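Local coordinates for hypothetical protein PH1918 (Pyrococcus horikoshii, PDB 2D16) that is of unknown function but belongs to the adenosine-specific kinase family and may act as an adenosine monophosphate-protein transferase, at residues A[77-82]-A[127-132]; A[2-7]-A[119-124]. All coordinates share one frame; numbering follows the deposited sequence.

Interaction 1. Residues A[77-82]-A[127-132]; sequences IGAGHV and RAVIGV. With NA (sodium ion), chain E.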
loop_
_atom_site.group_PDB
_atom_site.type_symbol
_atom_site.label_atom_id
_atom_site.label_comp_id
_atom_site.label_asym_id
_atom_site.label_seq_id
_atom_site.Cartn_x
_atom_site.Cartn_y
_atom_site.Cartn_z
ATOM N N ILE A 77 8.447 53.741 27.391
ATOM C CA ILE A 77 7.008 53.961 27.286
ATOM C C ILE A 77 6.472 54.110 28.710
ATOM O O ILE A 77 5.630 54.966 28.983
ATOM C CB ILE A 77 6.324 52.779 26.566
ATOM C CG1 ILE A 77 6.712 52.803 25.082
ATOM C CG2 ILE A 77 4.810 52.852 26.748
ATOM C CD1 ILE A 77 6.284 51.575 24.305
ATOM N N GLY A 78 6.975 53.267 29.605
ATOM C CA GLY A 78 6.601 53.320 31.009
ATOM C C GLY A 78 5.200 52.947 31.452
ATOM O O GLY A 78 5.035 52.351 32.516
ATOM N N ALA A 79 4.194 53.299 30.658
ATOM C CA ALA A 79 2.802 53.016 31.005
ATOM C C ALA A 79 2.575 51.633 31.615
ATOM O O ALA A 79 3.002 50.616 31.065
ATOM C CB ALA A 79 1.916 53.194 29.777
ATOM N N GLY A 80 1.885 51.605 32.750
ATOM C CA GLY A 80 1.608 50.350 33.421
ATOM C C GLY A 80 0.806 49.373 32.579
ATOM O O GLY A 80 -0.102 49.767 31.843
ATOM N N HIS A 81 1.155 48.096 32.698
ATOM C CA HIS A 81 0.502 46.966 32.014
ATOM C C HIS A 81 0.671 46.978 30.474
ATOM O O HIS A 81 0.067 46.198 29.751
ATOM C CB HIS A 81 -0.984 46.992 32.371
ATOM C CG HIS A 81 -1.210 46.226 33.649
ATOM N ND1 HIS A 81 -2.310 46.384 34.427
ATOM C CD2 HIS A 81 -0.397 45.244 34.225
ATOM C CE1 HIS A 81 -2.163 45.514 35.445
ATOM N NE2 HIS A 81 -1.027 44.818 35.350
ATOM N N VAL A 82 1.518 47.857 29.950
ATOM C CA VAL A 82 1.774 47.871 28.517
ATOM C C VAL A 82 2.854 46.827 28.249
ATOM O O VAL A 82 3.772 46.654 29.056
ATOM C CB VAL A 82 2.287 49.256 28.044
ATOM C CG1 VAL A 82 2.877 49.150 26.639
ATOM C CG2 VAL A 82 1.147 50.266 28.055
ATOM N N ARG A 127 1.602 57.045 33.236
ATOM C CA ARG A 127 1.604 57.217 31.790
ATOM C C ARG A 127 0.585 56.338 31.074
ATOM O O ARG A 127 0.185 55.282 31.570
ATOM C CB ARG A 127 3.021 56.961 31.258
ATOM C CG ARG A 127 4.014 58.046 31.695
ATOM C CD ARG A 127 5.467 57.581 31.649
ATOM N NE ARG A 127 6.006 57.439 30.297
ATOM C CZ ARG A 127 6.426 58.446 29.537
ATOM N NH1 ARG A 127 6.372 59.694 29.983
ATOM N NH2 ARG A 127 6.926 58.199 28.331
ATOM N N ALA A 128 0.165 56.795 29.899
ATOM C CA ALA A 128 -0.823 56.076 29.110
ATOM C C ALA A 128 -0.502 56.155 27.625
ATOM O O ALA A 128 -0.101 57.201 27.124
ATOM C CB ALA A 128 -2.203 56.666 29.363
ATOM N N VAL A 129 -0.666 55.040 26.922
ATOM C CA VAL A 129 -0.429 55.030 25.484
ATOM C C VAL A 129 -1.728 55.531 24.864
ATOM O O VAL A 129 -2.772 54.900 25.026
ATOM C CB VAL A 129 -0.149 53.602 24.966
ATOM C CG1 VAL A 129 -0.151 53.589 23.441
ATOM C CG2 VAL A 129 1.189 53.100 25.504
ATOM N N ILE A 130 -1.679 56.665 24.170
ATOM C CA ILE A 130 -2.898 57.188 23.558
ATOM C C ILE A 130 -2.969 56.906 22.067
ATOM O O ILE A 130 -3.957 57.221 21.411
ATOM C CB ILE A 130 -3.075 58.711 23.825
ATOM C CG1 ILE A 130 -1.946 59.516 23.175
ATOM C CG2 ILE A 130 -3.122 58.958 25.328
ATOM C CD1 ILE A 130 -2.142 61.025 23.279
ATOM N N GLY A 131 -1.923 56.299 21.520
ATOM C CA GLY A 131 -1.960 55.984 20.104
ATOM C C GLY A 131 -0.616 55.575 19.555
ATOM O O GLY A 131 0.404 55.711 20.229
ATOM N N VAL A 132 -0.617 55.061 18.331
ATOM C CA VAL A 132 0.621 54.655 17.693
ATOM C C VAL A 132 0.680 55.175 16.267
ATOM O O VAL A 132 -0.330 55.209 15.566
ATOM C CB VAL A 132 0.775 53.113 17.670
ATOM C CG1 VAL A 132 0.858 52.582 19.100
ATOM C CG2 VAL A 132 -0.392 52.468 16.922
HETATM NA NA NA E . -6.038 56.245 22.193
HETATM O O HOH W 1 1.215 54.132 33.897
HETATM O O HOH W 2 -1.146 52.369 31.639
HETATM O O HOH W 3 -4.642 54.406 22.885
#
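R127 reaches from its strand to the C-terminal end of helix 64-77, where its NE donates to the carbonyl O of I77. R127 NE lies 2.8 Å from I77 O, and the bond is fairly straight (161° at the hydrogen). I77 O lies near the guanidinium plane, at its edge, while NE stands above the plane of the carbonyl, 50° out of it. The bend at chi3 (72°) puts NE over this helix end, where G78 leaves the helix with positive phi. I77 O also takes a weak bond from A79 N, so two donors meet on one carbonyl.

The tight part is mostly apolar. V129 CG2 touches two methyls, I77 CG2 and V82 CG2, each at 3.8 Å, and Y109 of strand 105-112 packs on the same valine. The exception is A79 CB, which presses against the carbonyl O of R127 at 3.3 Å.

Towards G80 the two backbones separate and water fills in. One water accepts from both G80 N and R127 N; a second donates to G80 O and, at 3.2 Å, to R127 O. Farther along the strand, I130 O and a water on V129 O bind a sodium ion.

An alanine in place of R127 would probably cost I77 O its strong bond from NE, leaving the weak one from A79 N, and leave E5 and E122 without this salt-bridge partner. With its other nitrogens paired to those two glutamates, the guanidinium joins a helix end, where carbonyls gather negative potential, to two carboxylates, an environment likely to keep it charged.

Interaction 2. Residues A[2-7]-A[119-124]; sequences VRIEVI and IVAETE
I4 and I119 meet through their CG2 methyls, 3.6 Å apart, on the face of the sheet that also carries A121, whose CB lies 4.2 Å from I4 CG1. On the other face I7 CD1 touches V120 CG2 at 3.7 Å. V120 CG1 is anti to the backbone N (chi1 176°), which leaves CG2 beside that N and turned to I7.

The backbones hold these side chains in register. R3 and E122 form one hydrogen-bonded pair, with R3 N to E122 O at 3.0 Å and E122 N to R3 O at 2.8 Å. E5 and V120 form the next: E5 N reaches V120 O at 2.8 Å and V120 N reaches E5 O at 2.9 Å. I4 with A121 and V6 with I119 are the non-hydrogen-bonded pairs.

E5 and E122 share the V120 face, their OE1 atoms 4.5 Å apart. R127 lies next to both and makes a salt bridge to each, which probably offsets their repulsion. I7 also packs on K76 and I77 of helix 64-77. The strands run at 154°, the twisted antiparallel pairing of a beta sheet, here the edge and central strands of a three-stranded one within this chain.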
loop_
_atom_site.group_PDB
_atom_site.type_symbol
_atom_site.label_atom_id
_atom_site.label_comp_id
_atom_site.label_asym_id
_atom_site.label_seq_id
_atom_site.Cartn_x
_atom_site.Cartn_y
_atom_site.Cartn_z
ATOM N N VAL A 2 -1.564 66.787 31.793
ATOM C CA VAL A 2 -1.560 65.879 30.657
ATOM C C VAL A 2 -0.500 66.328 29.658
ATOM O O VAL A 2 -0.770 67.137 28.772
ATOM C CB VAL A 2 -2.921 65.839 29.926
ATOM C CG1 VAL A 2 -2.831 64.910 28.725
ATOM C CG2 VAL A 2 -4.011 65.360 30.867
ATOM N N ARG A 3 0.713 65.815 29.821
ATOM C CA ARG A 3 1.801 66.151 28.915
ATOM C C ARG A 3 1.948 65.003 27.930
ATOM O O ARG A 3 2.089 63.844 28.326
ATOM C CB ARG A 3 3.105 66.370 29.692
ATOM C CG ARG A 3 3.158 67.706 30.431
ATOM C CD ARG A 3 4.301 67.768 31.441
ATOM N NE ARG A 3 5.627 67.790 30.825
ATOM C CZ ARG A 3 6.114 68.805 30.116
ATOM N NH1 ARG A 3 5.385 69.897 29.919
ATOM N NH2 ARG A 3 7.339 68.730 29.611
ATOM N N ILE A 4 1.901 65.331 26.644
ATOM C CA ILE A 4 2.007 64.322 25.602
ATOM C C ILE A 4 3.394 64.311 24.975
ATOM O O ILE A 4 3.964 65.366 24.697
ATOM C CB ILE A 4 0.954 64.571 24.499
ATOM C CG1 ILE A 4 -0.451 64.479 25.104
ATOM C CG2 ILE A 4 1.125 63.564 23.372
ATOM C CD1 ILE A 4 -1.578 64.793 24.130
ATOM N N GLU A 5 3.936 63.113 24.775
ATOM C CA GLU A 5 5.251 62.961 24.163
ATOM C C GLU A 5 5.225 61.839 23.130
ATOM O O GLU A 5 4.383 60.937 23.192
ATOM C CB GLU A 5 6.320 62.668 25.227
ATOM C CG GLU A 5 6.265 61.276 25.828
ATOM C CD GLU A 5 7.250 61.096 26.973
ATOM O OE1 GLU A 5 7.103 61.792 28.000
ATOM O OE2 GLU A 5 8.173 60.261 26.849
ATOM N N VAL A 6 6.150 61.911 22.177
ATOM C CA VAL A 6 6.255 60.920 21.119
ATOM C C VAL A 6 7.505 60.084 21.340
ATOM O O VAL A 6 8.597 60.620 21.519
ATOM C CB VAL A 6 6.335 61.599 19.737
ATOM C CG1 VAL A 6 6.437 60.552 18.636
ATOM C CG2 VAL A 6 5.112 62.475 19.533
ATOM N N ILE A 7 7.338 58.768 21.337
ATOM C CA ILE A 7 8.454 57.861 21.542
ATOM C C ILE A 7 8.719 57.063 20.274
ATOM O O ILE A 7 7.827 56.403 19.744
ATOM C CB ILE A 7 8.164 56.880 22.701
ATOM C CG1 ILE A 7 7.991 57.661 24.008
ATOM C CG2 ILE A 7 9.296 55.868 22.829
ATOM C CD1 ILE A 7 7.543 56.811 25.174
ATOM N N ILE A 119 2.637 57.176 21.063
ATOM C CA ILE A 119 2.308 58.472 21.633
ATOM C C ILE A 119 1.853 58.231 23.064
ATOM O O ILE A 119 0.902 57.488 23.309
ATOM C CB ILE A 119 1.192 59.175 20.837
ATOM C CG1 ILE A 119 1.609 59.299 19.367
ATOM C CG2 ILE A 119 0.928 60.559 21.429
ATOM C CD1 ILE A 119 0.600 60.019 18.492
ATOM N N VAL A 120 2.547 58.862 24.003
ATOM C CA VAL A 120 2.263 58.689 25.418
ATOM C C VAL A 120 1.847 59.973 26.119
ATOM O O VAL A 120 2.421 61.036 25.886
ATOM C CB VAL A 120 3.507 58.113 26.141
ATOM C CG1 VAL A 120 3.250 58.012 27.644
ATOM C CG2 VAL A 120 3.856 56.748 25.562
ATOM N N ALA A 121 0.836 59.864 26.976
ATOM C CA ALA A 121 0.356 61.000 27.751
ATOM C C ALA A 121 0.721 60.721 29.205
ATOM O O ALA A 121 0.557 59.598 29.675
ATOM C CB ALA A 121 -1.153 61.135 27.612
ATOM N N GLU A 122 1.233 61.723 29.910
ATOM C CA GLU A 122 1.578 61.527 31.310
ATOM C C GLU A 122 0.787 62.462 32.214
ATOM O O GLU A 122 0.667 63.660 31.941
ATOM C CB GLU A 122 3.086 61.719 31.553
ATOM C CG GLU A 122 3.466 61.555 33.028
ATOM C CD GLU A 122 4.938 61.245 33.264
ATOM O OE1 GLU A 122 5.728 61.241 32.296
ATOM O OE2 GLU A 122 5.302 61.004 34.437
ATOM N N THR A 123 0.229 61.892 33.276
ATOM C CA THR A 123 -0.543 62.650 34.250
ATOM C C THR A 123 0.238 62.610 35.555
ATOM O O THR A 123 1.355 62.090 35.596
ATOM C CB THR A 123 -1.920 62.012 34.501
ATOM O OG1 THR A 123 -1.752 60.776 35.206
ATOM C CG2 THR A 123 -2.632 61.739 33.172
ATOM N N GLU A 124 -0.351 63.144 36.620
ATOM C CA GLU A 124 0.318 63.147 37.917
ATOM C C GLU A 124 0.436 61.735 38.485
ATOM O O GLU A 124 1.252 61.483 39.374
ATOM C CB GLU A 124 -0.432 64.046 38.907
ATOM C CG GLU A 124 -0.471 65.510 38.500
ATOM C CD GLU A 124 -1.725 65.882 37.727
ATOM O OE1 GLU A 124 -2.206 65.051 36.923
ATOM O OE2 GLU A 124 -2.220 67.014 37.914
#

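In the fold
From the N terminus, strand 3-8 comes first and waits more than a hundred residues for its partner: interaction 2 closes that long loop when 119-124 arrives. Within it lies 77-82, the link from helix 64-77 to strand 82-88 of the five-stranded sheet; its partner, 127-132, comes only after 119-124. The two closures therefore cross rather than nest. Strands 116-122 and 127-134 follow each other as neighbours, probably hydrogen-bonded from A121 N to A128 O and from I119 N to G131 O at a classic bulge. Interaction 2 thus builds one side of the three-stranded sheet, and interaction 1 ties its other outer strand to the helix and five-stranded sheet.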